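Local coordinates for flagellar basal body protein (Helicobacter pylori, PDB 5NPY), which probably forms part of the flagellar hook, the curved joint that links the basal-body rod to the filament, at residues V188-V193 / A469-K474; Q317-F322 / G338-K343; V361-K366 / L437-N442. All blocks are in the same frame, centred on the assembly; numbering follows the deposited sequence.

Interactions 1 and 3 are neighbours, their centres 9 Å apart, whereas the centre of interaction 2 lies about 60 Å from that of interaction 1 and about 57 Å from that of interaction 3, near one end of the elongated chain. Residues 188-193 come first in sequence, then the closely spaced segments of interaction 2, then both segments of interaction 3, and finally 469-474. Strands 192-198, 435-439 and 465-471 belong to one four-stranded mixed sheet; strand 346-364, from a larger antiparallel sheet, packs against it, and Ser190 and Gln471 bond to Tyr364 and Asp362. Interaction 2 builds the edge of a separate five-stranded sheet. The chain therefore runs out to a distal region and returns, consistent with a multidomain hook protein.

Interaction 1: residues V188-V193 / A469-K474; sequences VLSTKV and ASQDGK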
loop_
_atom_site.group_PDB
_atom_site.type_symbol
_atom_site.label_atom_id
_atom_site.label_comp_id
_atom_site.label_asym_id
_atom_site.label_seq_id
_atom_site.Cartn_x
_atom_site.Cartn_y
_atom_site.Cartn_z
ATOM N N VAL A 188 -14.025 8.580 -3.222
ATOM C CA VAL A 188 -12.910 9.446 -2.854
ATOM C C VAL A 188 -11.809 9.311 -3.900
ATOM O O VAL A 188 -11.462 8.199 -4.315
ATOM C CB VAL A 188 -12.356 9.116 -1.449
ATOM C CG1 VAL A 188 -11.264 10.121 -1.046
ATOM C CG2 VAL A 188 -13.465 9.108 -0.425
ATOM N N LEU A 189 -11.255 10.444 -4.322
ATOM C CA LEU A 189 -10.131 10.416 -5.246
ATOM C C LEU A 189 -8.870 9.936 -4.530
ATOM O O LEU A 189 -8.553 10.393 -3.423
ATOM C CB LEU A 189 -9.910 11.802 -5.849
ATOM C CG LEU A 189 -8.627 12.012 -6.650
ATOM C CD1 LEU A 189 -8.569 11.034 -7.812
ATOM C CD2 LEU A 189 -8.528 13.458 -7.149
ATOM N N SER A 190 -8.147 9.020 -5.174
ATOM C CA SER A 190 -6.887 8.500 -4.648
ATOM C C SER A 190 -5.818 9.566 -4.871
ATOM O O SER A 190 -5.455 9.846 -6.014
ATOM C CB SER A 190 -6.500 7.192 -5.347
ATOM O OG SER A 190 -7.588 6.262 -5.436
ATOM N N THR A 191 -5.324 10.177 -3.794
ATOM C CA THR A 191 -4.207 11.105 -3.893
ATOM C C THR A 191 -2.955 10.618 -3.183
ATOM O O THR A 191 -1.959 11.349 -3.153
ATOM C CB THR A 191 -4.591 12.473 -3.329
ATOM O OG1 THR A 191 -4.835 12.352 -1.921
ATOM C CG2 THR A 191 -5.840 13.005 -4.044
ATOM N N LYS A 192 -2.963 9.406 -2.639
ATOM C CA LYS A 192 -1.873 8.971 -1.772
ATOM C C LYS A 192 -1.857 7.454 -1.754
ATOM O O LYS A 192 -2.805 6.839 -1.271
ATOM C CB LYS A 192 -2.062 9.544 -0.358
ATOM C CG LYS A 192 -0.896 9.320 0.591
ATOM C CD LYS A 192 -1.163 9.932 1.975
ATOM C CE LYS A 192 -1.975 9.010 2.877
ATOM N NZ LYS A 192 -2.335 9.699 4.152
ATOM N N VAL A 193 -0.785 6.845 -2.252
ATOM C CA VAL A 193 -0.674 5.388 -2.297
ATOM C C VAL A 193 0.678 4.973 -1.724
ATOM O O VAL A 193 1.727 5.450 -2.184
ATOM C CB VAL A 193 -0.848 4.858 -3.727
ATOM C CG1 VAL A 193 -0.665 3.336 -3.778
ATOM C CG2 VAL A 193 -2.210 5.292 -4.287
ATOM N N ALA A 469 -1.437 -2.599 0.211
ATOM C CA ALA A 469 -1.597 -1.318 -0.478
ATOM C C ALA A 469 -2.508 -0.425 0.356
ATOM O O ALA A 469 -3.678 -0.749 0.571
ATOM C CB ALA A 469 -2.165 -1.491 -1.890
ATOM N N SER A 470 -1.956 0.675 0.841
ATOM C CA SER A 470 -2.664 1.676 1.617
ATOM C C SER A 470 -2.899 2.902 0.736
ATOM O O SER A 470 -2.037 3.289 -0.061
ATOM C CB SER A 470 -1.869 2.061 2.874
ATOM O OG SER A 470 -1.628 0.935 3.716
ATOM N N GLN A 471 -4.065 3.513 0.885
ATOM C CA GLN A 471 -4.502 4.469 -0.114
ATOM C C GLN A 471 -5.799 5.115 0.349
ATOM O O GLN A 471 -6.649 4.456 0.950
ATOM C CB GLN A 471 -4.709 3.782 -1.456
ATOM C CG GLN A 471 -5.309 4.642 -2.464
ATOM C CD GLN A 471 -6.094 3.886 -3.443
ATOM O OE1 GLN A 471 -6.658 4.404 -4.309
ATOM N NE2 GLN A 471 -6.152 2.651 -3.322
ATOM N N ASP A 472 -5.955 6.397 0.044
ATOM C CA ASP A 472 -7.096 7.123 0.556
ATOM C C ASP A 472 -8.292 7.089 -0.380
ATOM O O ASP A 472 -9.368 7.542 0.014
ATOM C CB ASP A 472 -6.686 8.581 0.868
ATOM C CG ASP A 472 -6.139 9.322 -0.351
ATOM O OD1 ASP A 472 -6.121 10.570 -0.319
ATOM O OD2 ASP A 472 -5.722 8.668 -1.329
ATOM N N GLY A 473 -8.149 6.568 -1.595
ATOM C CA GLY A 473 -9.261 6.589 -2.539
ATOM C C GLY A 473 -10.271 5.493 -2.240
ATOM O O GLY A 473 -9.929 4.440 -1.711
ATOM N N LYS A 474 -11.541 5.761 -2.577
ATOM C CA LYS A 474 -12.672 4.883 -2.245
ATOM C C LYS A 474 -13.619 4.840 -3.434
ATOM O O LYS A 474 -13.814 5.858 -4.107
ATOM C CB LYS A 474 -13.469 5.342 -1.006
ATOM C CG LYS A 474 -12.656 5.647 0.242
ATOM C CD LYS A 474 -12.524 4.457 1.158
ATOM C CE LYS A 474 -11.288 4.586 2.043
ATOM N NZ LYS A 474 -10.019 4.231 1.302
#
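Asp472 turns its carboxylate onto Thr191 at the point where antiparallel strands 192-198 and 465-471 of a four-stranded mixed sheet part company. Its CG occupies the crowded position between backbone N and carbonyl carbon (chi1 59°). From there OD1 meets Thr191 OG1 at 2.7 Å and OD2 meets Thr191 N at 2.9 Å, both through syn lone pairs, a two-point grip that fixes the rotation of the carboxylate; Lys192 N adds a weak bond to OD2. The Thr191 and Asp472 side chains cross at about a right angle.

At the non-hydrogen-bonded pair Val193-Gln471 the side chains lie side by side, with Val193 CG2 3.7 Å from Gln471 CG. Gln471 runs on extended, CG anti to the backbone N (chi1 173°), and its NE2 bonds to Asp362 O. Its OE1 faces Ser190 OG at a distance too short to be trusted in detail, while Ser190 OG also bonds to Tyr364 N.

The register then shifts by two residues to an isolated bridge, in which Val188 and Lys474 exchange backbone bonds. Val188 CG2 rests alongside Lys474 CG at 3.6 Å, and the bent lysine chain returns its NZ to Gly473 O, 3.0 Å away.

Interaction 2: residues Q317-F322 / G338-K343; sequences QTPITF and GMELKK
Ile320 and Leu341 exchange two backbone hydrogen bonds, the first rung of an antiparallel pairing in which strand 339-341 forms the edge of a five-stranded mixed sheet. Leu341 N donates to Ile320 O at 2.7 Å in a straight bond (179° at the hydrogen). In return Ile320 N reaches Leu341 O at 2.9 Å, but from above the carbonyl plane, 39° out of it. That carbonyl oxygen also accepts from Asn314 ND2, which bonds to Thr318 O as well, and Pro319, with no N-H to give, turns its CA toward it.

The second rung is less even: Phe322 N meets Met339 O at 2.9 Å, whereas Met339 N lies 3.3 Å from Phe322 O. Between the rungs, Thr321 and Glu340 form a non-hydrogen-bonded pair, and Thr321 CA makes a CA-H...O contact of 3.1 Å with Met339 O. The backbone of Thr321 is hydrogen-bonded to Gln253 instead, on the side of strand 247-252. Thr321 CG2, anti to the backbone N, lies 3.4 Å from Gly338 C.

On the face bearing Ile320, Phe322, Met339 and Leu341 the contact is apolar. Leu341 CD1 lies obliquely against the Phe322 ring, 3.5 Å from CE2, and Met339 SD makes an oblique Met-aromatic contact, 5.5 Å from the ring centroid. Ile320 and Phe322 extend this layer to Leu292 and Ile252. Polarity is thus met chiefly by main-chain atoms and Asn314, so the hold of the edge strand rests on backbone pairing backed by one apolar face.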
loop_
_atom_site.group_PDB
_atom_site.type_symbol
_atom_site.label_atom_id
_atom_site.label_comp_id
_atom_site.label_asym_id
_atom_site.label_seq_id
_atom_site.Cartn_x
_atom_site.Cartn_y
_atom_site.Cartn_z
ATOM N N GLN A 317 40.977 -5.766 -38.149
ATOM C CA GLN A 317 40.910 -6.851 -39.111
ATOM C C GLN A 317 42.089 -7.801 -38.999
ATOM O O GLN A 317 42.059 -8.877 -39.605
ATOM C CB GLN A 317 40.811 -6.307 -40.535
ATOM C CG GLN A 317 40.114 -7.281 -41.462
ATOM C CD GLN A 317 39.174 -6.606 -42.435
ATOM O OE1 GLN A 317 39.385 -5.454 -42.828
ATOM N NE2 GLN A 317 38.121 -7.321 -42.830
ATOM N N THR A 318 43.108 -7.438 -38.232
ATOM C CA THR A 318 44.174 -8.373 -37.886
ATOM C C THR A 318 43.709 -9.282 -36.750
ATOM O O THR A 318 43.349 -8.780 -35.678
ATOM C CB THR A 318 45.418 -7.612 -37.481
ATOM O OG1 THR A 318 45.121 -6.828 -36.327
ATOM C CG2 THR A 318 45.832 -6.680 -38.595
ATOM N N PRO A 319 43.704 -10.602 -36.936
ATOM C CA PRO A 319 43.006 -11.493 -35.996
ATOM C C PRO A 319 43.669 -11.575 -34.625
ATOM O O PRO A 319 44.812 -11.166 -34.407
ATOM C CB PRO A 319 43.045 -12.851 -36.709
ATOM C CG PRO A 319 43.182 -12.505 -38.157
ATOM C CD PRO A 319 44.073 -11.298 -38.179
ATOM N N ILE A 320 42.901 -12.126 -33.685
ATOM C CA ILE A 320 43.327 -12.354 -32.305
ATOM C C ILE A 320 42.733 -13.678 -31.843
ATOM O O ILE A 320 41.532 -13.917 -32.015
ATOM C CB ILE A 320 42.886 -11.212 -31.364
ATOM C CG1 ILE A 320 43.918 -10.086 -31.355
ATOM C CG2 ILE A 320 42.674 -11.730 -29.954
ATOM C CD1 ILE A 320 45.263 -10.496 -30.774
ATOM N N THR A 321 43.565 -14.544 -31.275
ATOM C CA THR A 321 43.098 -15.798 -30.697
ATOM C C THR A 321 43.036 -15.653 -29.180
ATOM O O THR A 321 43.992 -15.178 -28.559
ATOM C CB THR A 321 44.011 -16.955 -31.101
ATOM O OG1 THR A 321 43.929 -17.158 -32.521
ATOM C CG2 THR A 321 43.601 -18.228 -30.379
ATOM N N PHE A 322 41.905 -16.043 -28.588
ATOM C CA PHE A 322 41.670 -15.799 -27.172
ATOM C C PHE A 322 40.993 -17.002 -26.537
ATOM O O PHE A 322 40.201 -17.692 -27.180
ATOM C CB PHE A 322 40.801 -14.551 -26.946
ATOM C CG PHE A 322 39.324 -14.839 -26.883
ATOM C CD1 PHE A 322 38.641 -14.767 -25.677
ATOM C CD2 PHE A 322 38.615 -15.178 -28.028
ATOM C CE1 PHE A 322 37.282 -15.027 -25.608
ATOM C CE2 PHE A 322 37.250 -15.444 -27.965
ATOM C CZ PHE A 322 36.584 -15.366 -26.752
ATOM N N GLY A 338 40.952 -21.543 -27.952
ATOM C CA GLY A 338 41.893 -20.869 -28.794
ATOM C C GLY A 338 41.129 -20.474 -30.016
ATOM O O GLY A 338 41.425 -20.877 -31.106
ATOM N N MET A 339 40.114 -19.687 -29.795
ATOM C CA MET A 339 39.262 -19.241 -30.828
ATOM C C MET A 339 39.795 -17.958 -31.379
ATOM O O MET A 339 40.231 -17.099 -30.648
ATOM C CB MET A 339 37.878 -19.049 -30.277
ATOM C CG MET A 339 36.890 -18.545 -31.278
ATOM S SD MET A 339 35.339 -18.220 -30.487
ATOM C CE MET A 339 34.206 -18.869 -31.658
ATOM N N GLU A 340 39.757 -17.871 -32.696
ATOM C CA GLU A 340 40.256 -16.749 -33.433
ATOM C C GLU A 340 39.175 -15.799 -33.827
ATOM O O GLU A 340 38.206 -16.174 -34.435
ATOM C CB GLU A 340 40.946 -17.236 -34.698
ATOM C CG GLU A 340 41.259 -16.129 -35.687
ATOM C CD GLU A 340 41.917 -16.621 -36.956
ATOM O OE1 GLU A 340 41.193 -17.034 -37.865
ATOM O OE2 GLU A 340 43.153 -16.582 -37.038
ATOM N N LEU A 341 39.362 -14.553 -33.472
ATOM C CA LEU A 341 38.425 -13.496 -33.825
ATOM C C LEU A 341 39.140 -12.491 -34.717
ATOM O O LEU A 341 40.093 -11.835 -34.283
ATOM C CB LEU A 341 37.864 -12.810 -32.583
ATOM C CG LEU A 341 37.199 -13.687 -31.530
ATOM C CD1 LEU A 341 36.890 -12.845 -30.306
ATOM C CD2 LEU A 341 35.938 -14.336 -32.092
ATOM N N LYS A 342 38.694 -12.391 -35.959
ATOM C CA LYS A 342 39.017 -11.268 -36.814
ATOM C C LYS A 342 37.808 -10.339 -36.811
ATOM O O LYS A 342 36.854 -10.544 -36.054
ATOM C CB LYS A 342 39.403 -11.748 -38.216
ATOM C CG LYS A 342 38.241 -12.301 -39.022
ATOM C CD LYS A 342 38.658 -12.685 -40.435
ATOM C CE LYS A 342 39.217 -14.094 -40.487
ATOM N NZ LYS A 342 39.123 -14.671 -41.859
ATOM N N LYS A 343 37.838 -9.313 -37.667
ATOM C CA LYS A 343 36.795 -8.289 -37.654
ATOM C C LYS A 343 35.404 -8.900 -37.793
ATOM O O LYS A 343 34.485 -8.565 -37.037
ATOM C CB LYS A 343 37.056 -7.272 -38.768
ATOM C CG LYS A 343 36.094 -6.096 -38.786
ATOM C CD LYS A 343 35.686 -5.721 -40.207
ATOM C CE LYS A 343 34.847 -6.822 -40.862
ATOM N NZ LYS A 343 33.568 -7.102 -40.133
#

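Interaction 3: residues V361-K366 / L437-N442; sequences VDIYDK and LDFKGN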
loop_
_atom_site.group_PDB
_atom_site.type_symbol
_atom_site.label_atom_id
_atom_site.label_comp_id
_atom_site.label_asym_id
_atom_site.label_seq_id
_atom_site.Cartn_x
_atom_site.Cartn_y
_atom_site.Cartn_z
ATOM N N VAL A 361 -2.186 -1.777 -8.036
ATOM C CA VAL A 361 -3.066 -1.283 -6.980
ATOM C C VAL A 361 -4.312 -0.685 -7.633
ATOM O O VAL A 361 -4.216 0.027 -8.643
ATOM C CB VAL A 361 -2.342 -0.217 -6.121
ATOM C CG1 VAL A 361 -3.258 0.375 -5.067
ATOM C CG2 VAL A 361 -1.075 -0.811 -5.473
ATOM N N ASP A 362 -5.479 -0.968 -7.055
ATOM C CA ASP A 362 -6.708 -0.336 -7.508
ATOM C C ASP A 362 -6.755 1.098 -7.005
ATOM O O ASP A 362 -6.638 1.346 -5.801
ATOM C CB ASP A 362 -7.939 -1.098 -7.010
ATOM C CG ASP A 362 -8.030 -2.519 -7.561
ATOM O OD1 ASP A 362 -8.629 -3.385 -6.878
ATOM O OD2 ASP A 362 -7.533 -2.769 -8.675
ATOM N N ILE A 363 -6.943 2.044 -7.919
ATOM C CA ILE A 363 -7.117 3.435 -7.521
ATOM C C ILE A 363 -8.354 3.984 -8.212
ATOM O O ILE A 363 -8.873 3.395 -9.167
ATOM C CB ILE A 363 -5.879 4.304 -7.824
ATOM C CG1 ILE A 363 -5.669 4.430 -9.335
ATOM C CG2 ILE A 363 -4.641 3.715 -7.111
ATOM C CD1 ILE A 363 -4.632 5.488 -9.737
ATOM N N TYR A 364 -8.833 5.124 -7.698
ATOM C CA TYR A 364 -10.150 5.639 -8.036
ATOM C C TYR A 364 -10.086 7.132 -8.292
ATOM O O TYR A 364 -9.429 7.860 -7.544
ATOM C CB TYR A 364 -11.153 5.344 -6.914
ATOM C CG TYR A 364 -11.135 3.892 -6.525
ATOM C CD1 TYR A 364 -10.394 3.449 -5.432
ATOM C CD2 TYR A 364 -11.829 2.950 -7.274
ATOM C CE1 TYR A 364 -10.357 2.099 -5.091
ATOM C CE2 TYR A 364 -11.799 1.601 -6.944
ATOM C CZ TYR A 364 -11.057 1.179 -5.854
ATOM O OH TYR A 364 -11.030 -0.165 -5.522
ATOM N N ASP A 365 -10.796 7.584 -9.339
ATOM C CA ASP A 365 -10.896 9.008 -9.648
ATOM C C ASP A 365 -11.987 9.648 -8.780
ATOM O O ASP A 365 -12.561 9.010 -7.891
ATOM C CB ASP A 365 -11.122 9.218 -11.149
ATOM C CG ASP A 365 -12.455 8.654 -11.651
ATOM O OD1 ASP A 365 -13.377 8.356 -10.861
ATOM O OD2 ASP A 365 -12.574 8.507 -12.872
ATOM N N LYS A 366 -12.285 10.931 -9.021
ATOM C CA LYS A 366 -13.312 11.607 -8.229
ATOM C C LYS A 366 -14.684 10.950 -8.397
ATOM O O LYS A 366 -15.528 11.037 -7.496
ATOM C CB LYS A 366 -13.397 13.084 -8.611
ATOM C CG LYS A 366 -12.246 13.918 -8.131
ATOM C CD LYS A 366 -12.343 15.330 -8.666
ATOM C CE LYS A 366 -11.074 16.115 -8.380
ATOM N NZ LYS A 366 -11.237 17.551 -8.730
ATOM N N LEU A 437 2.984 11.151 -9.486
ATOM C CA LEU A 437 2.360 10.753 -10.734
ATOM C C LEU A 437 1.266 11.748 -11.048
ATOM O O LEU A 437 0.683 12.348 -10.143
ATOM C CB LEU A 437 1.744 9.358 -10.628
ATOM C CG LEU A 437 2.622 8.300 -9.977
ATOM C CD1 LEU A 437 1.866 6.975 -9.990
ATOM C CD2 LEU A 437 3.965 8.222 -10.690
ATOM N N ASP A 438 0.960 11.891 -12.327
ATOM C CA ASP A 438 -0.197 12.665 -12.764
ATOM C C ASP A 438 -1.372 11.720 -13.018
ATOM O O ASP A 438 -1.340 10.905 -13.945
ATOM C CB ASP A 438 0.124 13.482 -14.013
ATOM C CG ASP A 438 -1.038 14.359 -14.419
ATOM O OD1 ASP A 438 -1.861 13.902 -15.250
ATOM O OD2 ASP A 438 -1.146 15.480 -13.858
ATOM N N PHE A 439 -2.412 11.847 -12.206
ATOM C CA PHE A 439 -3.611 11.017 -12.289
ATOM C C PHE A 439 -4.768 11.852 -12.861
ATOM O O PHE A 439 -5.581 12.412 -12.114
ATOM C CB PHE A 439 -3.960 10.467 -10.911
ATOM C CG PHE A 439 -5.136 9.549 -10.907
ATOM C CD1 PHE A 439 -5.838 9.309 -9.732
ATOM C CD2 PHE A 439 -5.520 8.888 -12.062
ATOM C CE1 PHE A 439 -6.910 8.439 -9.729
ATOM C CE2 PHE A 439 -6.591 8.014 -12.059
ATOM C CZ PHE A 439 -7.285 7.789 -10.903
ATOM N N LYS A 440 -4.851 11.893 -14.194
ATOM C CA LYS A 440 -5.936 12.581 -14.914
ATOM C C LYS A 440 -6.036 14.048 -14.510
ATOM O O LYS A 440 -7.124 14.566 -14.271
ATOM C CB LYS A 440 -7.284 11.880 -14.705
ATOM C CG LYS A 440 -7.525 10.726 -15.659
ATOM C CD LYS A 440 -8.654 9.827 -15.180
ATOM C CE LYS A 440 -9.970 10.557 -15.162
ATOM N NZ LYS A 440 -11.117 9.636 -14.908
ATOM N N GLY A 441 -4.890 14.718 -14.404
ATOM C CA GLY A 441 -4.865 16.091 -13.952
ATOM C C GLY A 441 -4.721 16.279 -12.456
ATOM O O GLY A 441 -4.631 17.427 -11.996
ATOM N N ASN A 442 -4.685 15.204 -11.679
ATOM C CA ASN A 442 -4.525 15.321 -10.237
ATOM C C ASN A 442 -3.178 14.741 -9.828
ATOM O O ASN A 442 -2.669 13.803 -10.456
ATOM C CB ASN A 442 -5.665 14.612 -9.492
ATOM C CG ASN A 442 -7.032 15.164 -9.857
ATOM O OD1 ASN A 442 -7.742 14.602 -10.686
ATOM N ND2 ASN A 442 -7.397 16.276 -9.245
#
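Ile363 and Phe439 reach toward each other tip to tip, and CD1 of the isoleucine sits over the centre of the phenyl ring. This CH-pi contact is nearly vertical: CD1 is 3.7 Å from the ring centroid and 13° off the ring normal. Phe439 holds CG anti to its backbone N (chi1 -177°), which carries the ring out from the strand toward Ile363. Tyr364 approaches the same ring at its edge, near the ring plane, placing its carbonyl O 3.4 Å from CE1. Tyr371, on the strand that follows 346-364, adds an edge-to-face ring contact with Phe439.

The ring is carried by a tight beta hairpin. Strands 435-439 and 442-447 are joined by a type I' turn from Phe439 to Asn442, closed by a bond from Asn442 N to Phe439 O of 3.0 Å and by the reverse bond from Phe439 N to Asn442 O. Asp438 OD1 takes Gly441 N at 3.2 Å in an Asx motif that ties the turn to its incoming strand. The hairpin thereby sets one sheet against the end of strand 346-364 in another.

Lys440, at the turn, crosses the Asp365 side chain and forms a salt bridge, NZ to OD2 2.7 Å, using the anti lone pair of that oxygen. Tyr371 OH is a second partner of NZ, and Asp365 OD1 is bonded to Asp369 N, so both carboxylate oxygens are engaged. Lys366, its chain extended beyond CG, passes across Asn442 and brings CE within packing distance of the asparagine's side-chain amide.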